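Local atomic coordinates of imelysin-like protein (Psychrobacter arcticus, PDB entry 3PF0), a protein that is of unknown function but belongs to the imelysin-like (peptidase M75) family and is regarded as a putative metalloendopeptidase. Residues A[52-57]-A[285-290]; A[68-73]-A[106-111]; A[222-227]-A[352-357]; A[244-249]-A[258-263]; A[302-307]-A[338-343]. One frame throughout, in Å; residues are numbered along the deposited sequence.

Starting from the N terminus, helix 48-84 enters two contacts. Its early part meets 285-290 in contact 1, which closes the longest loop, and its later part pairs with the next helix, 92-112, in contact 2, a short closure contained within that loop. Contact 3 opens at the start of helix 225-250 and closes only in the tail at 352-357, so it crosses contact 1; the two touch where Tyr54 and Leu55 meet Gly226 and Leu227. Contact 4 folds the loop after helix 225-250 back on it and lies within both long loops. Contact 5, joining helices 298-316 and 327-351, follows contact 1 and lies within contact 3.

Contact 1: A[52-57]-A[285-290]; sequences KTYLTH and DPVLTA
Asp285 holds CG anti to its backbone N (chi1 171°), on the side of its carbonyl carbon, and meets His57 tip to tip; the CG of Tyr54, likewise anti to its N, puts the phenol ring at the same junction. NE2 of His57 donates to OD2 of Asp285 over 2.8 Å, with an N-H...O angle of 145°. The oxygen is met on its syn side, though somewhat out of the carboxylate plane, and the ring and carboxylate planes stand 28° apart. Asp285 is also the N-cap of helix 286-292, where its OD1 accepts a weak bond of 3.4 Å from Val287 N. A water lies 2.7 Å from Asp285 OD2, donating to it, and accepts from Tyr54 OH at 2.6 Å; that hydroxyl is bonded to Trp230 NE1 as well. Around this polar core the packing is apolar. Val287 splits its branches between the two rings: CG2 sits over the face of the imidazole, a CH-pi contact 4.0 Å from the His57 ring centroid, while CG1 touches the edge of the Tyr54 ring, 3.7 Å from CD1. Leu288 adds its CB, 3.8 Å from Tyr54 CE1. An alanine in place of His57 would probably leave Asp285 OD2 and Asp61 OD2 without the imidazole they share and open a gap beside Val287 CG2. With ND1 held by Asp61 and NE2 by Asp285, the imidazole is probably restrained from turning between two carboxylates, and Asp285 couples a helix start, a histidine and a water-linked tyrosine in one polar network.

Contact 2: A[68-73]-A[106-111]; sequences ADAAKQ and AQAWAS
Ala70 and Ala108 carry the apolar part of this contact, at the point where the two backbones come nearest. The methyl CB of Ala108 presses against the backbone CA of Ala70 at 3.8 Å, and its distance to Ala70 CB is 4.2 Å. Ala70 CB also reaches the edge of the Trp109 indole, 4.3 Å from CE3. Beyond the pair, that indole packs on Leu200 of helix 183-214 and on Ile168. The aliphatic part of Gln73 completes the apolar set: its CG, anti to the carbonyl carbon and beside the backbone N, comes within 4.1 Å of Ala108 CB. The one side-chain hydrogen bond described here lies within helix 48-84, beside Ala108. Asp69, its CG anti to the backbone N, brings OD2 to 3.5 Å from Ala108 CB, while its other oxygen, OD1, accepts from Gln73 NE2 at 3.0 Å with a nearly straight N-H...O angle of 164°. The donor lies in the plane of its own amide but 35° out of the carboxylate plane. An alanine at Asp69, lacking the carboxylate, would probably leave Gln73 NE2 without this acceptor and Ala108 CB less closely flanked. Small residues at the interface let the helix axes approach to 8.4 Å at an interhelix angle of 161°. Antiparallel helices that follow each other in the chain, 48-84 and 92-112, form a helical hairpin, here closely packed through alanines, within a bundle that also includes helices 183-214 and 268-283.

Contact 3: A[222-227]-A[352-357]; sequences ESDQGL and LGIRVG
Arg355 and Asp224 form a salt bridge, reaching toward each other tip to tip. The stronger bond runs from NH2 of Arg355 to OD1 of Asp224, 2.7 Å long with an N-H...O angle of 152°; the nitrogen comes from above the carboxylate, 48° out of its plane. A second, weak bond joins Arg355 NH1 to Asp224 OD2 at 3.4 Å. The two flat groups are turned 41° against each other, and the arginine chain bends at chi2 and chi3. Next to the charges, Ile354 CG2 lies 3.8 Å from Asp224 OD2. The same methyl meets Leu227 CD2 at 3.9 Å, the two side chains crossing at about a right angle, and Leu227 CD2 also lies 4.4 Å from Leu352 CB. Asn228 and Asn232 of helix 225-250 add side-chain hydrogen bonds to the backbone of Arg355 and Gly357. Asp224 holds the N-cap position of that helix, yet its carboxylate makes no capping bond and turns to the arginine instead. On the other side, Gly353, with positive phi, ends helix 327-351 in a Schellman motif, a typical helix terminus from which the chain leaves as an irregular tail, here laid across the start of helix 225-250.

Contact 4: A[244-249]-A[258-263]; sequences NAIEQP and GHLPAA
Pro249 lays its ring against the peptide that joins His259 to Leu260, CG resting 3.5 Å from His259 O and CB 3.6 Å from Leu260 N. Flat peptide and puckered ring thus fit closely at the end of helix 225-250. The loop's bump is Leu260, which fits between the Pro249 ring and, one helical turn before it, the Ala245 carbonyl and Ile246. Its CD2 methyl settles 3.3 Å from the carbonyl oxygen of Ala245, and the same methyl also comes to 4.4 Å from Ile246 CD1, whose side chain otherwise packs on helix 327-351. The helix is irregular here: it takes a wider pi-type turn at 244-247 and kinks at Pro249, which has no N-H to offer the preceding turn. The loop answers with a type II beta turn from Leu260 to Ala263, on its way to helix 268-283. Beside the leucine, Pro261 sets its CD against the small CB of Ala245, 3.7 Å away, and Tyr132 touches both of these residues. A water bridges the two backbones, 3.0 Å from Asn244 O and 2.9 Å from His259 O; the latter oxygen also accepts from Tyr132 OH. Gly258, its phi positive, lets the loop backbone pass close to the proline.

Contact 5: A[302-307]-A[338-343]; sequences DTLSTA and TNITRL
Asn339 is the first residue of 338-343 to touch the partner helix, its ND2 resting 3.9 Å from the methyl CB of Ala307. The amide is held at its other atom: CG stands anti to the backbone N (chi1 -178°), and OD1 is gripped side-on by Arg342, whose NE and NH2 donate to it at 3.1 and 3.0 Å. Both bonds lie close to the guanidinium plane, and this two-nitrogen grip is likely to limit rotation of the amide while its ND2 faces Ala307. Ile340 comes next. Its CG1 packs 4.1 Å from Ala307 CB, and its CG2 branch lies 4.4 Å from Leu304 CD2. The pair belongs to an antiparallel helical hairpin: helices 298-316 and 327-351 follow one another in the chain, and the axes of the two short segments approach to 10.1 Å, with 164° between their directions. A third helix, 225-250, covers another side, where Thr341 touches Val238, Glu239 and Lys242. Leu343 then carries the largest share of the interface. Its CD1 reaches 3.7 Å from Ala307 CB and also approaches the carbonyl oxygen of Thr303. Its CB meets Leu304 CD2 at 4.0 Å, the two leucines sliding past each other in opposite directions, while CD2 faces the Thr303 hydroxyl oxygen, itself bonded to Thr299 O in its own helix. Leu304 continues beyond the pair onto Ile344 and Leu348.

Contact 1: A[52-57]-A[285-290]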
# COMPACT_ATOMS: atom_id res chain seq x y z
N LYS A 52 21.38 -2.86 -13.55
CA LYS A 52 20.53 -2.20 -14.54
C LYS A 52 19.34 -3.11 -14.92
O LYS A 52 18.20 -2.64 -14.92
CB LYS A 52 21.36 -1.82 -15.79
CG LYS A 52 20.58 -1.13 -16.90
CD LYS A 52 21.44 -0.90 -18.13
CE LYS A 52 20.73 -0.12 -19.20
NZ LYS A 52 21.57 -0.01 -20.42
N THR A 53 19.62 -4.40 -15.21
CA THR A 53 18.65 -5.44 -15.59
C THR A 53 17.64 -5.66 -14.45
O THR A 53 16.43 -5.73 -14.72
CB THR A 53 19.40 -6.73 -15.99
OG1 THR A 53 20.23 -6.47 -17.13
CG2 THR A 53 18.46 -7.89 -16.31
N TYR A 54 18.12 -5.75 -13.19
CA TYR A 54 17.24 -5.96 -12.03
C TYR A 54 16.29 -4.78 -11.83
O TYR A 54 15.09 -5.00 -11.71
CB TYR A 54 18.04 -6.26 -10.74
CG TYR A 54 17.18 -6.35 -9.50
CD1 TYR A 54 16.36 -7.45 -9.27
CD2 TYR A 54 17.19 -5.33 -8.55
CE1 TYR A 54 15.55 -7.53 -8.13
CE2 TYR A 54 16.39 -5.40 -7.41
CZ TYR A 54 15.57 -6.50 -7.20
OH TYR A 54 14.78 -6.56 -6.08
N LEU A 55 16.83 -3.53 -11.84
CA LEU A 55 16.06 -2.29 -11.68
C LEU A 55 15.04 -2.11 -12.82
O LEU A 55 13.94 -1.63 -12.56
CB LEU A 55 16.99 -1.07 -11.59
CG LEU A 55 17.88 -0.94 -10.33
CD1 LEU A 55 19.00 0.03 -10.56
CD2 LEU A 55 17.07 -0.54 -9.09
N THR A 56 15.38 -2.53 -14.05
CA THR A 56 14.47 -2.48 -15.21
C THR A 56 13.33 -3.48 -14.99
O THR A 56 12.18 -3.17 -15.28
CB THR A 56 15.26 -2.74 -16.51
OG1 THR A 56 16.28 -1.75 -16.63
CG2 THR A 56 14.38 -2.70 -17.75
N HIS A 57 13.66 -4.67 -14.43
CA HIS A 57 12.69 -5.72 -14.13
C HIS A 57 11.74 -5.27 -12.98
O HIS A 57 10.54 -5.56 -13.03
CB HIS A 57 13.44 -7.03 -13.80
CG HIS A 57 12.76 -7.92 -12.81
ND1 HIS A 57 11.77 -8.79 -13.19
CD2 HIS A 57 12.95 -8.03 -11.47
CE1 HIS A 57 11.38 -9.40 -12.08
NE2 HIS A 57 12.07 -8.97 -11.02
N ASP A 285 11.79 -13.29 -5.35
CA ASP A 285 11.96 -13.04 -6.77
C ASP A 285 13.23 -13.76 -7.26
O ASP A 285 14.30 -13.53 -6.70
CB ASP A 285 12.02 -11.51 -7.01
CG ASP A 285 12.41 -11.03 -8.40
OD1 ASP A 285 12.18 -11.79 -9.38
OD2 ASP A 285 12.88 -9.89 -8.52
N PRO A 286 13.10 -14.66 -8.27
CA PRO A 286 14.28 -15.40 -8.77
C PRO A 286 15.45 -14.52 -9.22
O PRO A 286 16.60 -14.93 -9.06
CB PRO A 286 13.74 -16.20 -9.96
CG PRO A 286 12.29 -16.30 -9.73
CD PRO A 286 11.88 -15.05 -9.00
N VAL A 287 15.16 -13.34 -9.80
CA VAL A 287 16.17 -12.39 -10.28
C VAL A 287 17.01 -11.89 -9.09
O VAL A 287 18.23 -11.79 -9.21
CB VAL A 287 15.52 -11.22 -11.08
CG1 VAL A 287 16.58 -10.26 -11.65
CG2 VAL A 287 14.65 -11.76 -12.22
N LEU A 288 16.37 -11.63 -7.94
CA LEU A 288 17.06 -11.16 -6.74
C LEU A 288 17.79 -12.30 -6.02
O LEU A 288 18.90 -12.08 -5.54
CB LEU A 288 16.09 -10.45 -5.77
CG LEU A 288 16.69 -9.94 -4.45
CD1 LEU A 288 17.82 -8.94 -4.69
CD2 LEU A 288 15.61 -9.39 -3.53
N THR A 289 17.16 -13.50 -5.92
CA THR A 289 17.76 -14.66 -5.24
C THR A 289 19.04 -15.11 -5.96
O THR A 289 19.95 -15.62 -5.30
CB THR A 289 16.76 -15.82 -5.08
OG1 THR A 289 16.31 -16.26 -6.36
CG2 THR A 289 15.56 -15.46 -4.18
N ALA A 290 19.13 -14.87 -7.29
CA ALA A 290 20.32 -15.18 -8.11
C ALA A 290 21.46 -14.21 -7.79
O ALA A 290 22.63 -14.61 -7.79
CB ALA A 290 19.97 -15.13 -9.59
O HOH W 1 12.76 -8.20 -6.38

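Contact 2: A[68-73]-A[106-111]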
# COMPACT_ATOMS: atom_id res chain seq x y z
N ALA A 68 -0.80 0.20 -12.19
CA ALA A 68 -1.79 -0.09 -13.23
C ALA A 68 -2.99 -0.84 -12.64
O ALA A 68 -4.14 -0.50 -12.95
CB ALA A 68 -1.16 -0.91 -14.36
N ASP A 69 -2.73 -1.80 -11.73
CA ASP A 69 -3.76 -2.57 -11.05
C ASP A 69 -4.59 -1.69 -10.12
O ASP A 69 -5.81 -1.78 -10.17
CB ASP A 69 -3.19 -3.76 -10.27
CG ASP A 69 -4.28 -4.67 -9.75
OD1 ASP A 69 -5.19 -5.02 -10.54
OD2 ASP A 69 -4.23 -5.03 -8.55
N ALA A 70 -3.95 -0.81 -9.32
CA ALA A 70 -4.69 0.11 -8.46
C ALA A 70 -5.62 1.03 -9.30
O ALA A 70 -6.77 1.27 -8.91
CB ALA A 70 -3.73 0.94 -7.61
N ALA A 71 -5.13 1.51 -10.47
CA ALA A 71 -5.91 2.36 -11.38
C ALA A 71 -7.12 1.59 -11.97
O ALA A 71 -8.23 2.12 -12.02
CB ALA A 71 -5.03 2.89 -12.50
N LYS A 72 -6.89 0.32 -12.36
CA LYS A 72 -7.89 -0.61 -12.91
C LYS A 72 -9.03 -0.85 -11.87
O LYS A 72 -10.21 -0.74 -12.21
CB LYS A 72 -7.18 -1.92 -13.28
CG LYS A 72 -8.05 -3.08 -13.79
CD LYS A 72 -7.16 -4.30 -13.98
CE LYS A 72 -7.90 -5.59 -14.24
NZ LYS A 72 -6.98 -6.68 -14.67
N GLN A 73 -8.65 -1.11 -10.61
CA GLN A 73 -9.59 -1.36 -9.52
C GLN A 73 -10.41 -0.12 -9.16
O GLN A 73 -11.57 -0.26 -8.79
CB GLN A 73 -8.86 -1.91 -8.28
CG GLN A 73 -8.17 -3.27 -8.48
CD GLN A 73 -8.92 -4.28 -9.33
OE1 GLN A 73 -10.15 -4.41 -9.30
NE2 GLN A 73 -8.16 -5.03 -10.10
N ALA A 106 -8.42 -1.22 -2.16
CA ALA A 106 -7.59 -0.91 -0.98
C ALA A 106 -6.40 -1.87 -0.90
O ALA A 106 -5.30 -1.43 -0.59
CB ALA A 106 -8.41 -0.97 0.30
N GLN A 107 -6.62 -3.15 -1.27
CA GLN A 107 -5.58 -4.19 -1.31
C GLN A 107 -4.54 -3.89 -2.41
O GLN A 107 -3.34 -4.05 -2.16
CB GLN A 107 -6.21 -5.58 -1.52
CG GLN A 107 -6.88 -6.13 -0.26
CD GLN A 107 -7.53 -7.46 -0.52
OE1 GLN A 107 -8.56 -7.56 -1.19
NE2 GLN A 107 -6.96 -8.51 0.03
N ALA A 108 -4.99 -3.44 -3.61
CA ALA A 108 -4.13 -3.08 -4.75
C ALA A 108 -3.25 -1.87 -4.42
O ALA A 108 -2.07 -1.87 -4.76
CB ALA A 108 -4.97 -2.78 -5.99
N TRP A 109 -3.80 -0.87 -3.75
CA TRP A 109 -3.00 0.29 -3.36
C TRP A 109 -2.02 -0.06 -2.24
O TRP A 109 -0.90 0.46 -2.24
CB TRP A 109 -3.85 1.48 -2.97
CG TRP A 109 -3.02 2.65 -2.52
CD1 TRP A 109 -2.84 3.09 -1.25
CD2 TRP A 109 -2.12 3.42 -3.34
NE1 TRP A 109 -1.92 4.11 -1.22
CE2 TRP A 109 -1.44 4.32 -2.49
CE3 TRP A 109 -1.81 3.42 -4.71
CZ2 TRP A 109 -0.50 5.23 -2.96
CZ3 TRP A 109 -0.86 4.33 -5.18
CH2 TRP A 109 -0.22 5.22 -4.31
N ALA A 110 -2.41 -0.97 -1.32
CA ALA A 110 -1.53 -1.43 -0.23
C ALA A 110 -0.27 -2.06 -0.82
O ALA A 110 0.82 -1.82 -0.33
CB ALA A 110 -2.26 -2.41 0.68
N SER A 111 -0.44 -2.81 -1.93
CA SER A 111 0.66 -3.42 -2.67
C SER A 111 1.53 -2.35 -3.34
O SER A 111 2.74 -2.38 -3.17
CB SER A 111 0.12 -4.40 -3.70
OG SER A 111 -0.45 -5.51 -3.01

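Contact 3: A[222-227]-A[352-357]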
# COMPACT_ATOMS: atom_id res chain seq x y z
N GLU A 222 28.26 4.29 -11.86
CA GLU A 222 28.83 5.32 -10.98
C GLU A 222 28.22 5.33 -9.56
O GLU A 222 28.90 5.75 -8.63
CB GLU A 222 28.75 6.73 -11.61
CG GLU A 222 27.36 7.17 -12.06
CD GLU A 222 27.22 7.43 -13.55
OE1 GLU A 222 27.51 6.52 -14.36
OE2 GLU A 222 26.79 8.55 -13.91
N SER A 223 26.95 4.90 -9.40
CA SER A 223 26.30 4.88 -8.09
C SER A 223 25.23 3.81 -7.98
O SER A 223 24.61 3.45 -8.99
CB SER A 223 25.68 6.24 -7.76
OG SER A 223 24.53 6.52 -8.54
N ASP A 224 24.98 3.34 -6.74
CA ASP A 224 23.96 2.34 -6.42
C ASP A 224 22.69 3.04 -5.87
O ASP A 224 21.96 2.46 -5.06
CB ASP A 224 24.51 1.30 -5.42
CG ASP A 224 25.14 1.83 -4.13
OD1 ASP A 224 25.03 3.05 -3.87
OD2 ASP A 224 25.76 1.02 -3.40
N GLN A 225 22.44 4.29 -6.34
CA GLN A 225 21.31 5.16 -5.96
C GLN A 225 19.95 4.45 -6.10
O GLN A 225 19.12 4.55 -5.19
CB GLN A 225 21.31 6.45 -6.81
CG GLN A 225 20.34 7.53 -6.31
CD GLN A 225 20.06 8.58 -7.36
OE1 GLN A 225 20.92 9.40 -7.70
NE2 GLN A 225 18.83 8.60 -7.87
N GLY A 226 19.75 3.76 -7.22
CA GLY A 226 18.53 3.04 -7.53
C GLY A 226 18.25 1.87 -6.61
O GLY A 226 17.16 1.78 -6.03
N LEU A 227 19.24 0.96 -6.49
CA LEU A 227 19.15 -0.23 -5.65
C LEU A 227 18.97 0.16 -4.18
O LEU A 227 18.16 -0.45 -3.48
CB LEU A 227 20.41 -1.09 -5.84
CG LEU A 227 20.31 -2.56 -5.42
CD1 LEU A 227 19.64 -3.40 -6.51
CD2 LEU A 227 21.69 -3.12 -5.10
N LEU A 352 23.85 -6.93 -0.11
CA LEU A 352 23.70 -6.20 -1.37
C LEU A 352 24.67 -5.00 -1.46
O LEU A 352 24.72 -4.33 -2.49
CB LEU A 352 22.24 -5.72 -1.54
CG LEU A 352 21.18 -6.81 -1.78
CD1 LEU A 352 19.78 -6.29 -1.48
CD2 LEU A 352 21.25 -7.35 -3.21
N GLY A 353 25.44 -4.76 -0.38
CA GLY A 353 26.42 -3.68 -0.30
C GLY A 353 25.85 -2.28 -0.29
O GLY A 353 26.57 -1.32 -0.62
N ILE A 354 24.57 -2.13 0.10
CA ILE A 354 23.86 -0.85 0.16
C ILE A 354 23.76 -0.38 1.63
O ILE A 354 24.42 -0.96 2.49
CB ILE A 354 22.49 -0.88 -0.57
CG1 ILE A 354 21.63 -2.11 -0.18
CG2 ILE A 354 22.69 -0.77 -2.09
CD1 ILE A 354 20.21 -2.03 -0.57
N ARG A 355 22.98 0.69 1.92
CA ARG A 355 22.91 1.28 3.27
C ARG A 355 21.50 1.34 3.85
O ARG A 355 20.52 1.51 3.12
CB ARG A 355 23.50 2.70 3.27
CG ARG A 355 24.98 2.76 2.88
CD ARG A 355 25.34 3.97 2.02
NE ARG A 355 24.52 4.08 0.81
CZ ARG A 355 24.79 3.46 -0.34
NH1 ARG A 355 25.85 2.67 -0.45
NH2 ARG A 355 23.99 3.62 -1.39
N VAL A 356 21.42 1.23 5.19
CA VAL A 356 20.18 1.36 5.96
C VAL A 356 19.93 2.87 6.07
O VAL A 356 20.69 3.57 6.74
CB VAL A 356 20.24 0.65 7.35
CG1 VAL A 356 18.97 0.88 8.16
CG2 VAL A 356 20.51 -0.85 7.20
N GLY A 357 18.92 3.36 5.36
CA GLY A 357 18.57 4.77 5.34
C GLY A 357 18.93 5.46 4.04
O GLY A 357 20.05 5.31 3.54

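Contact 4: A[244-249]-A[258-263]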
# COMPACT_ATOMS: atom_id res chain seq x y z
N ASN A 244 3.04 2.04 12.56
CA ASN A 244 1.81 2.81 12.38
C ASN A 244 0.57 1.96 12.27
O ASN A 244 -0.48 2.41 12.71
CB ASN A 244 1.90 3.74 11.15
CG ASN A 244 3.02 4.75 11.22
OD1 ASN A 244 3.49 5.14 12.31
ND2 ASN A 244 3.45 5.23 10.07
N ALA A 245 0.66 0.76 11.67
CA ALA A 245 -0.52 -0.08 11.50
C ALA A 245 -0.70 -1.13 12.60
O ALA A 245 -1.84 -1.51 12.85
CB ALA A 245 -0.48 -0.77 10.14
N ILE A 246 0.38 -1.59 13.27
CA ILE A 246 0.25 -2.67 14.26
C ILE A 246 0.52 -2.19 15.71
O ILE A 246 -0.40 -2.22 16.51
CB ILE A 246 1.13 -3.91 13.88
CG1 ILE A 246 0.75 -4.48 12.48
CG2 ILE A 246 1.12 -5.01 14.96
CD1 ILE A 246 -0.71 -5.06 12.30
N GLU A 247 1.76 -1.80 16.04
CA GLU A 247 2.17 -1.42 17.39
C GLU A 247 1.33 -0.28 17.97
O GLU A 247 0.77 -0.45 19.05
CB GLU A 247 3.66 -1.03 17.43
CG GLU A 247 4.17 -0.67 18.81
CD GLU A 247 5.63 -0.26 18.87
OE1 GLU A 247 6.03 0.64 18.09
OE2 GLU A 247 6.37 -0.84 19.70
N GLN A 248 1.25 0.86 17.26
CA GLN A 248 0.54 2.05 17.73
C GLN A 248 -0.99 1.86 17.84
O GLN A 248 -1.50 2.16 18.91
CB GLN A 248 0.87 3.28 16.85
CG GLN A 248 2.20 3.93 17.19
CD GLN A 248 2.75 4.76 16.05
OE1 GLN A 248 2.03 5.46 15.33
NE2 GLN A 248 4.06 4.70 15.86
N PRO A 249 -1.75 1.37 16.83
CA PRO A 249 -3.22 1.29 17.00
C PRO A 249 -3.68 0.24 18.01
O PRO A 249 -4.77 0.39 18.57
CB PRO A 249 -3.72 0.93 15.61
CG PRO A 249 -2.62 1.24 14.70
CD PRO A 249 -1.38 0.98 15.46
N GLY A 258 -3.77 6.18 16.86
CA GLY A 258 -4.12 5.90 15.47
C GLY A 258 -5.04 4.71 15.32
O GLY A 258 -5.59 4.20 16.30
N HIS A 259 -5.23 4.27 14.07
CA HIS A 259 -6.15 3.18 13.76
C HIS A 259 -5.51 2.19 12.81
O HIS A 259 -4.55 2.52 12.11
CB HIS A 259 -7.45 3.73 13.14
CG HIS A 259 -7.97 4.96 13.83
ND1 HIS A 259 -8.85 4.86 14.90
CD2 HIS A 259 -7.66 6.26 13.63
CE1 HIS A 259 -9.06 6.11 15.30
NE2 HIS A 259 -8.36 6.99 14.57
N LEU A 260 -6.02 0.96 12.80
CA LEU A 260 -5.58 -0.07 11.88
C LEU A 260 -5.98 0.33 10.47
O LEU A 260 -7.00 1.00 10.32
CB LEU A 260 -6.26 -1.40 12.23
CG LEU A 260 -5.67 -2.26 13.32
CD1 LEU A 260 -6.73 -3.08 13.93
CD2 LEU A 260 -4.62 -3.20 12.77
N PRO A 261 -5.27 -0.09 9.40
CA PRO A 261 -5.79 0.21 8.05
C PRO A 261 -7.14 -0.51 7.88
O PRO A 261 -7.34 -1.56 8.49
CB PRO A 261 -4.69 -0.32 7.13
CG PRO A 261 -3.97 -1.34 7.92
CD PRO A 261 -4.06 -0.93 9.35
N ALA A 262 -8.09 0.10 7.13
CA ALA A 262 -9.46 -0.41 6.91
C ALA A 262 -10.20 -0.70 8.25
O ALA A 262 -10.90 -1.71 8.37
CB ALA A 262 -9.45 -1.65 6.02
N ALA A 263 -10.05 0.21 9.23
CA ALA A 263 -10.67 0.10 10.55
C ALA A 263 -12.20 0.14 10.50
O ALA A 263 -12.84 -0.62 11.22
CB ALA A 263 -10.16 1.21 11.47
O HOH W 2 -2.51 4.58 12.23

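Contact 5: A[302-307]-A[338-343]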
# COMPACT_ATOMS: atom_id res chain seq x y z
N ASP A 302 16.85 -17.61 1.93
CA ASP A 302 16.16 -18.72 2.61
C ASP A 302 15.52 -18.27 3.94
O ASP A 302 14.36 -18.60 4.19
CB ASP A 302 17.12 -19.89 2.85
N THR A 303 16.26 -17.51 4.78
CA THR A 303 15.79 -17.02 6.09
C THR A 303 14.66 -15.99 5.92
O THR A 303 13.70 -16.03 6.70
CB THR A 303 16.94 -16.46 6.94
OG1 THR A 303 17.70 -15.54 6.16
CG2 THR A 303 17.84 -17.55 7.50
N LEU A 304 14.77 -15.09 4.92
CA LEU A 304 13.75 -14.08 4.64
C LEU A 304 12.47 -14.75 4.13
O LEU A 304 11.38 -14.39 4.59
CB LEU A 304 14.24 -13.03 3.65
CG LEU A 304 14.74 -11.72 4.25
CD1 LEU A 304 15.57 -10.95 3.24
CD2 LEU A 304 13.58 -10.86 4.76
N SER A 305 12.60 -15.73 3.21
CA SER A 305 11.47 -16.50 2.66
C SER A 305 10.69 -17.24 3.77
O SER A 305 9.46 -17.21 3.78
CB SER A 305 11.96 -17.49 1.61
OG SER A 305 10.90 -18.26 1.05
N THR A 306 11.42 -17.89 4.70
CA THR A 306 10.85 -18.64 5.81
C THR A 306 10.13 -17.69 6.77
O THR A 306 9.00 -17.99 7.15
CB THR A 306 11.93 -19.49 6.50
OG1 THR A 306 12.40 -20.45 5.55
CG2 THR A 306 11.42 -20.22 7.75
N ALA A 307 10.76 -16.54 7.13
CA ALA A 307 10.19 -15.53 8.03
C ALA A 307 8.88 -14.93 7.47
O ALA A 307 7.91 -14.78 8.22
CB ALA A 307 11.20 -14.43 8.30
N THR A 338 8.96 -7.47 13.20
CA THR A 338 10.21 -6.92 13.74
C THR A 338 11.38 -7.82 13.29
O THR A 338 12.46 -7.30 12.97
CB THR A 338 10.09 -6.78 15.27
OG1 THR A 338 9.02 -5.87 15.55
CG2 THR A 338 11.36 -6.26 15.94
N ASN A 339 11.16 -9.15 13.24
CA ASN A 339 12.17 -10.09 12.77
C ASN A 339 12.45 -9.91 11.26
O ASN A 339 13.59 -10.07 10.83
CB ASN A 339 11.77 -11.54 13.08
CG ASN A 339 12.82 -12.54 12.67
OD1 ASN A 339 13.99 -12.45 13.06
ND2 ASN A 339 12.43 -13.50 11.84
N ILE A 340 11.43 -9.53 10.46
CA ILE A 340 11.59 -9.28 9.02
C ILE A 340 12.43 -7.99 8.82
O ILE A 340 13.35 -8.00 8.01
CB ILE A 340 10.23 -9.24 8.25
CG1 ILE A 340 9.59 -10.64 8.20
CG2 ILE A 340 10.39 -8.65 6.84
CD1 ILE A 340 8.15 -10.71 7.71
N THR A 341 12.14 -6.91 9.58
CA THR A 341 12.90 -5.65 9.50
C THR A 341 14.35 -5.91 9.91
O THR A 341 15.27 -5.37 9.28
CB THR A 341 12.28 -4.52 10.34
OG1 THR A 341 12.06 -4.99 11.66
CG2 THR A 341 10.97 -4.03 9.79
N ARG A 342 14.56 -6.77 10.94
CA ARG A 342 15.87 -7.17 11.43
C ARG A 342 16.67 -7.83 10.32
O ARG A 342 17.81 -7.43 10.06
CB ARG A 342 15.72 -8.12 12.64
CG ARG A 342 17.05 -8.45 13.33
CD ARG A 342 16.91 -9.56 14.36
NE ARG A 342 16.53 -10.85 13.76
CZ ARG A 342 17.39 -11.70 13.19
NH1 ARG A 342 18.68 -11.41 13.14
NH2 ARG A 342 16.95 -12.84 12.67
N LEU A 343 16.06 -8.81 9.63
CA LEU A 343 16.68 -9.55 8.54
C LEU A 343 17.00 -8.63 7.35
O LEU A 343 18.04 -8.82 6.73
CB LEU A 343 15.79 -10.71 8.08
CG LEU A 343 15.68 -11.93 9.02
CD1 LEU A 343 14.59 -12.86 8.56
CD2 LEU A 343 17.00 -12.69 9.12